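Local coordinates for protein aminotransferase (Streptomyces pactum, PDB 4ZM4) that belongs to the class-III aminotransferases, a family with the fold-type I architecture of pyridoxal-phosphate enzymes, and binds pyridoxal-5'-phosphate, at residues B[142-147]-B[213-218]; B[245-250]-B[272-277]. The protein carries 1 engineered substitution. All blocks are in the same frame, centred on the assembly; numbering follows the deposited sequence.

Contact 1: B[142-147]-B[213-218]; sequences LVVTFE and AAVIVE
Phe146 leans over from strand 142-146 and touches two valines of strand 213-217. Its ring meets them obliquely, neither flat on nor edge on. CD2 lies 3.7 Å from Val217 CG2. CE2 lies 3.8 Å from Val215 CG1. The first torsion puts CG beside the backbone N and anti to the carbonyl carbon (chi1 -64°), which carries the ring across the gap between the strands. The carbonyl O of Ile216 sits at the ring edge, near its plane. Val144 and Val215 share this face. Their side chains stand side by side and point the same way, with Val144 CB 4.0 Å from Val215 CG2. Helix 198-208 covers them, through Leu201, Leu204 and Phe205.

The two strands run parallel, 16° apart, within the seven-stranded sheet of the large domain of fold-type I pyridoxal-phosphate enzymes. Val144 bonds through both its N and its O. Its N donates to Ala214 O at 2.9 Å, and its O receives Ile216 N at 2.9 Å. Leu142 O takes Ala213 N, and more weakly Ala214 N. Further along, a water takes over from a direct bond. It accepts from Phe146 N at 2.9 Å and donates to Ile216 O at 2.7 Å.

On the opposite face, Val143 and Ala214 lie against Leu131, Arg135 and Ala134 of helix 123-138. Here the CG2 branch of Ile216 does the touching. It meets Thr145 CG2 at 3.8 Å and also approaches Val143 CG1, while the longer branch of Ile216 leads away from the neighbouring strand. Thr145 OG1 is hydrogen-bonded to Val191 O of the next strand, and just past strand 213-217 Glu218 touches the bound P3B.

Contact 2: B[245-250]-B[272-277]; sequences GAMLVF and PDLTVL
Pro272 lies over one face of the Phe250 ring, where the two side chains cross at about a right angle. The contact joins the two parallel strands of a beta-alpha-beta unit: strand 247-251, helix 263-267 and strand 274-277. Both strands belong to the large-domain sheet of the class-III aminotransferase. Phe250 has the most surface buried here. Pro272 CB stands 4.0 Å from the ring centroid, 18° off the ring normal, and forms a CH-pi contact. Pro272 CG follows at 3.7 Å from Phe250 CD2, nearer the rim. The ring is turned so that its plane nearly contains the bond from CA to CB (chi2 5°), which lays the face against the proline. Pro272 CB also packs on Leu248 CG.

Leu274 comes next in buried surface. Its side chain lies on the same face of the sheet as Val249. The bend in the Met247 side chain at its last torsion brings the terminal methyl CE to 3.8 Å from Leu274 CG. Leu133 of helix 123-138 also touches the Leu274 side chain. The backbone of Leu274 binds at both ends: N donates to Leu248 O at 3.1 Å, and O accepts from Phe250 N at 3.1 Å. Val276 N extends the pairing, donating to Phe250 O at 2.9 Å.

Where the strand of Leu274 begins, Asp273 adds two bonds to Leu248. Its N gives Leu248 O a second donor, at 2.8 Å. Its OD2 also forms a salt bridge with Arg238 NH2 of helix 233-244, which probably steadies its negative charge. Leu248 N meets Asp273 OD2 on its anti side, 19° out of the carboxylate plane and at 2.7 Å.

In the fold
From the N terminus, strand 142-146 comes first. The chain then passes through strand 190-193 and helix 198-208 before it returns as strand 212-217, and contact 1 closes that loop. Helix 233-244 follows and leads to strand 247-251. A shorter excursion with helix 263-267 ends at strand 274-277, where contact 2 closes. The two loops run in series; they neither nest nor cross. Strands 212-217 and 247-251 are neighbours, so the contacts join into one run of four parallel strands. Ala213 O and Val215 O probably accept hydrogen bonds from Met247 N and Val249 N. Val217 and Phe250 continue the packing from one contact to the other.

Contact 1: B[142-147]-B[213-218]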
loop_
_atom_site.group_PDB
_atom_site.type_symbol
_atom_site.label_atom_id
_atom_site.label_comp_id
_atom_site.label_asym_id
_atom_site.label_seq_id
_atom_site.Cartn_x
_atom_site.Cartn_y
_atom_site.Cartn_z
ATOM N N LEU B 142 21.887 0.384 11.483
ATOM C CA LEU B 142 22.415 1.048 10.284
ATOM C C LEU B 142 22.039 0.348 9.001
ATOM O O LEU B 142 22.283 -0.875 8.850
ATOM C CB LEU B 142 23.928 1.156 10.421
ATOM C CG LEU B 142 24.710 1.922 9.343
ATOM C CD1 LEU B 142 24.247 3.386 9.224
ATOM C CD2 LEU B 142 26.204 1.871 9.610
ATOM N N VAL B 143 21.484 1.082 8.047
ATOM C CA VAL B 143 21.172 0.522 6.724
ATOM C C VAL B 143 21.957 1.241 5.630
ATOM O O VAL B 143 22.110 2.465 5.682
ATOM C CB VAL B 143 19.669 0.594 6.421
ATOM C CG1 VAL B 143 19.351 0.150 4.991
ATOM C CG2 VAL B 143 18.881 -0.245 7.410
ATOM N N VAL B 144 22.450 0.478 4.650
ATOM C CA VAL B 144 23.232 1.013 3.546
ATOM C C VAL B 144 22.391 1.015 2.266
ATOM O O VAL B 144 21.703 0.018 1.962
ATOM C CB VAL B 144 24.492 0.171 3.281
ATOM C CG1 VAL B 144 25.202 0.640 2.015
ATOM C CG2 VAL B 144 25.447 0.203 4.491
ATOM N N THR B 145 22.417 2.143 1.554
ATOM C CA THR B 145 21.750 2.277 0.266
ATOM C C THR B 145 22.755 2.712 -0.803
ATOM O O THR B 145 23.888 3.087 -0.486
ATOM C CB THR B 145 20.648 3.339 0.329
ATOM O OG1 THR B 145 21.225 4.598 0.660
ATOM C CG2 THR B 145 19.625 3.006 1.352
ATOM N N PHE B 146 22.341 2.674 -2.058
ATOM C CA PHE B 146 23.170 3.215 -3.137
ATOM C C PHE B 146 22.460 4.377 -3.821
ATOM O O PHE B 146 21.249 4.368 -3.998
ATOM C CB PHE B 146 23.544 2.117 -4.152
ATOM C CG PHE B 146 24.398 1.026 -3.564
ATOM C CD1 PHE B 146 25.779 1.123 -3.573
ATOM C CD2 PHE B 146 23.816 -0.118 -3.018
ATOM C CE1 PHE B 146 26.567 0.100 -3.073
ATOM C CE2 PHE B 146 24.615 -1.136 -2.477
ATOM C CZ PHE B 146 25.996 -1.027 -2.521
ATOM N N GLU B 147 23.242 5.330 -4.300
ATOM C CA GLU B 147 22.712 6.516 -4.926
ATOM C C GLU B 147 21.962 6.210 -6.206
ATOM O O GLU B 147 22.481 5.554 -7.129
ATOM C CB GLU B 147 23.826 7.511 -5.234
ATOM C CG GLU B 147 23.257 8.874 -5.617
ATOM C CD GLU B 147 24.322 9.897 -5.890
ATOM O OE1 GLU B 147 25.346 9.527 -6.497
ATOM O OE2 GLU B 147 24.120 11.062 -5.514
ATOM N N ALA B 213 23.006 -3.373 9.875
ATOM C CA ALA B 213 21.883 -4.300 9.865
ATOM C C ALA B 213 21.637 -4.859 8.477
ATOM O O ALA B 213 21.354 -6.048 8.316
ATOM C CB ALA B 213 20.628 -3.606 10.366
ATOM N N ALA B 214 21.669 -4.000 7.458
ATOM C CA ALA B 214 21.332 -4.413 6.080
ATOM C C ALA B 214 21.978 -3.531 5.029
ATOM O O ALA B 214 22.182 -2.347 5.223
ATOM C CB ALA B 214 19.821 -4.432 5.871
ATOM N N VAL B 215 22.275 -4.134 3.892
ATOM C CA VAL B 215 22.487 -3.415 2.673
ATOM C C VAL B 215 21.268 -3.673 1.789
ATOM O O VAL B 215 20.980 -4.826 1.431
ATOM C CB VAL B 215 23.716 -3.900 1.946
ATOM C CG1 VAL B 215 23.897 -3.096 0.666
ATOM C CG2 VAL B 215 24.949 -3.777 2.845
ATOM N N ILE B 216 20.560 -2.609 1.395
ATOM C CA ILE B 216 19.478 -2.763 0.435
ATOM C C ILE B 216 19.947 -2.272 -0.934
ATOM O O ILE B 216 20.698 -1.275 -1.004
ATOM C CB ILE B 216 18.175 -2.068 0.891
ATOM C CG1 ILE B 216 17.026 -2.359 -0.076
ATOM C CG2 ILE B 216 18.373 -0.563 1.025
ATOM C CD1 ILE B 216 15.642 -2.190 0.521
ATOM N N VAL B 217 19.517 -2.966 -2.003
ATOM C CA VAL B 217 20.037 -2.701 -3.321
ATOM C C VAL B 217 19.088 -3.156 -4.442
ATOM O O VAL B 217 18.417 -4.185 -4.318
ATOM C CB VAL B 217 21.397 -3.384 -3.470
ATOM C CG1 VAL B 217 21.231 -4.881 -3.425
ATOM C CG2 VAL B 217 22.091 -2.941 -4.759
ATOM N N GLU B 218 18.994 -2.357 -5.502
ATOM C CA GLU B 218 18.387 -2.784 -6.762
ATOM C C GLU B 218 19.439 -3.569 -7.504
ATOM O O GLU B 218 20.411 -3.001 -7.999
ATOM C CB GLU B 218 17.951 -1.598 -7.633
ATOM C CG GLU B 218 16.735 -0.835 -7.128
ATOM C CD GLU B 218 16.299 0.240 -8.101
ATOM O OE1 GLU B 218 16.149 -0.064 -9.323
ATOM O OE2 GLU B 218 16.103 1.400 -7.668
HETATM O O HOH W 1 20.033 1.011 -2.284
#

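Contact 2: B[245-250]-B[272-277]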
loop_
_atom_site.group_PDB
_atom_site.type_symbol
_atom_site.label_atom_id
_atom_site.label_comp_id
_atom_site.label_asym_id
_atom_site.label_seq_id
_atom_site.Cartn_x
_atom_site.Cartn_y
_atom_site.Cartn_z
ATOM N N GLY B 245 27.837 -10.236 8.978
ATOM C CA GLY B 245 26.574 -10.538 9.647
ATOM C C GLY B 245 25.485 -9.539 9.315
ATOM O O GLY B 245 24.520 -9.411 10.053
ATOM N N ALA B 246 25.648 -8.812 8.210
ATOM C CA ALA B 246 24.615 -7.911 7.705
ATOM C C ALA B 246 23.708 -8.651 6.749
ATOM O O ALA B 246 24.167 -9.468 5.969
ATOM C CB ALA B 246 25.260 -6.722 7.007
ATOM N N MET B 247 22.410 -8.372 6.781
ATOM C CA MET B 247 21.479 -9.026 5.845
ATOM C C MET B 247 21.587 -8.331 4.504
ATOM O O MET B 247 21.644 -7.098 4.437
ATOM C CB MET B 247 20.042 -9.024 6.389
ATOM C CG MET B 247 19.930 -9.795 7.698
ATOM S SD MET B 247 18.238 -10.076 8.259
ATOM C CE MET B 247 17.747 -11.453 7.231
ATOM N N LEU B 248 21.667 -9.113 3.441
ATOM C CA LEU B 248 21.636 -8.573 2.090
ATOM C C LEU B 248 20.174 -8.601 1.610
ATOM O O LEU B 248 19.544 -9.667 1.609
ATOM C CB LEU B 248 22.546 -9.374 1.142
ATOM C CG LEU B 248 22.583 -8.945 -0.345
ATOM C CD1 LEU B 248 22.909 -7.477 -0.527
ATOM C CD2 LEU B 248 23.587 -9.791 -1.110
ATOM N N VAL B 249 19.649 -7.412 1.272
ATOM C CA VAL B 249 18.285 -7.259 0.794
ATOM C C VAL B 249 18.291 -6.867 -0.683
ATOM O O VAL B 249 18.690 -5.768 -1.026
ATOM C CB VAL B 249 17.497 -6.204 1.611
ATOM C CG1 VAL B 249 16.036 -6.235 1.250
ATOM C CG2 VAL B 249 17.618 -6.452 3.123
ATOM N N PHE B 250 17.805 -7.754 -1.547
ATOM C CA PHE B 250 17.601 -7.399 -2.945
ATOM C C PHE B 250 16.202 -6.854 -3.061
ATOM O O PHE B 250 15.213 -7.543 -2.782
ATOM C CB PHE B 250 17.743 -8.613 -3.894
ATOM C CG PHE B 250 19.161 -8.966 -4.257
ATOM C CD1 PHE B 250 20.246 -8.319 -3.704
ATOM C CD2 PHE B 250 19.404 -10.006 -5.132
ATOM C CE1 PHE B 250 21.555 -8.682 -4.030
ATOM C CE2 PHE B 250 20.700 -10.389 -5.456
ATOM C CZ PHE B 250 21.778 -9.713 -4.908
ATOM N N PRO B 272 20.417 -13.330 -1.990
ATOM C CA PRO B 272 20.327 -12.439 -0.847
ATOM C C PRO B 272 19.666 -13.134 0.346
ATOM O O PRO B 272 19.109 -14.213 0.186
ATOM C CB PRO B 272 19.386 -11.349 -1.339
ATOM C CG PRO B 272 18.424 -12.087 -2.191
ATOM C CD PRO B 272 19.246 -13.177 -2.871
ATOM N N ASP B 273 19.662 -12.449 1.493
ATOM C CA ASP B 273 18.984 -12.910 2.712
ATOM C C ASP B 273 17.498 -12.638 2.671
ATOM O O ASP B 273 16.714 -13.485 3.062
ATOM C CB ASP B 273 19.629 -12.264 3.942
ATOM C CG ASP B 273 21.091 -12.635 4.082
ATOM O OD1 ASP B 273 21.377 -13.846 4.003
ATOM O OD2 ASP B 273 21.975 -11.743 4.157
ATOM N N LEU B 274 17.117 -11.456 2.201
ATOM C CA LEU B 274 15.717 -11.093 2.018
ATOM C C LEU B 274 15.499 -10.575 0.577
ATOM O O LEU B 274 16.450 -10.085 -0.048
ATOM C CB LEU B 274 15.319 -10.026 3.005
ATOM C CG LEU B 274 15.319 -10.416 4.484
ATOM C CD1 LEU B 274 15.104 -9.178 5.370
ATOM C CD2 LEU B 274 14.216 -11.439 4.770
ATOM N N THR B 275 14.304 -10.786 0.040
ATOM C CA THR B 275 13.973 -10.362 -1.314
ATOM C C THR B 275 12.666 -9.630 -1.243
ATOM O O THR B 275 11.766 -10.087 -0.555
ATOM C CB THR B 275 13.822 -11.556 -2.280
ATOM O OG1 THR B 275 15.097 -12.224 -2.444
ATOM C CG2 THR B 275 13.337 -11.113 -3.653
ATOM N N VAL B 276 12.578 -8.462 -1.856
ATOM C CA VAL B 276 11.298 -7.762 -1.955
ATOM C C VAL B 276 10.752 -7.922 -3.374
ATOM O O VAL B 276 11.492 -7.747 -4.369
ATOM C CB VAL B 276 11.438 -6.248 -1.658
ATOM C CG1 VAL B 276 10.065 -5.585 -1.579
ATOM C CG2 VAL B 276 12.214 -6.011 -0.370
ATOM N N LEU B 277 9.453 -8.214 -3.474
ATOM C CA LEU B 277 8.774 -8.446 -4.766
ATOM C C LEU B 277 7.504 -7.644 -4.886
ATOM O O LEU B 277 6.857 -7.341 -3.863
ATOM C CB LEU B 277 8.433 -9.919 -4.898
ATOM C CG LEU B 277 9.582 -10.923 -4.777
ATOM C CD1 LEU B 277 9.007 -12.331 -4.595
ATOM C CD2 LEU B 277 10.497 -10.870 -5.966
#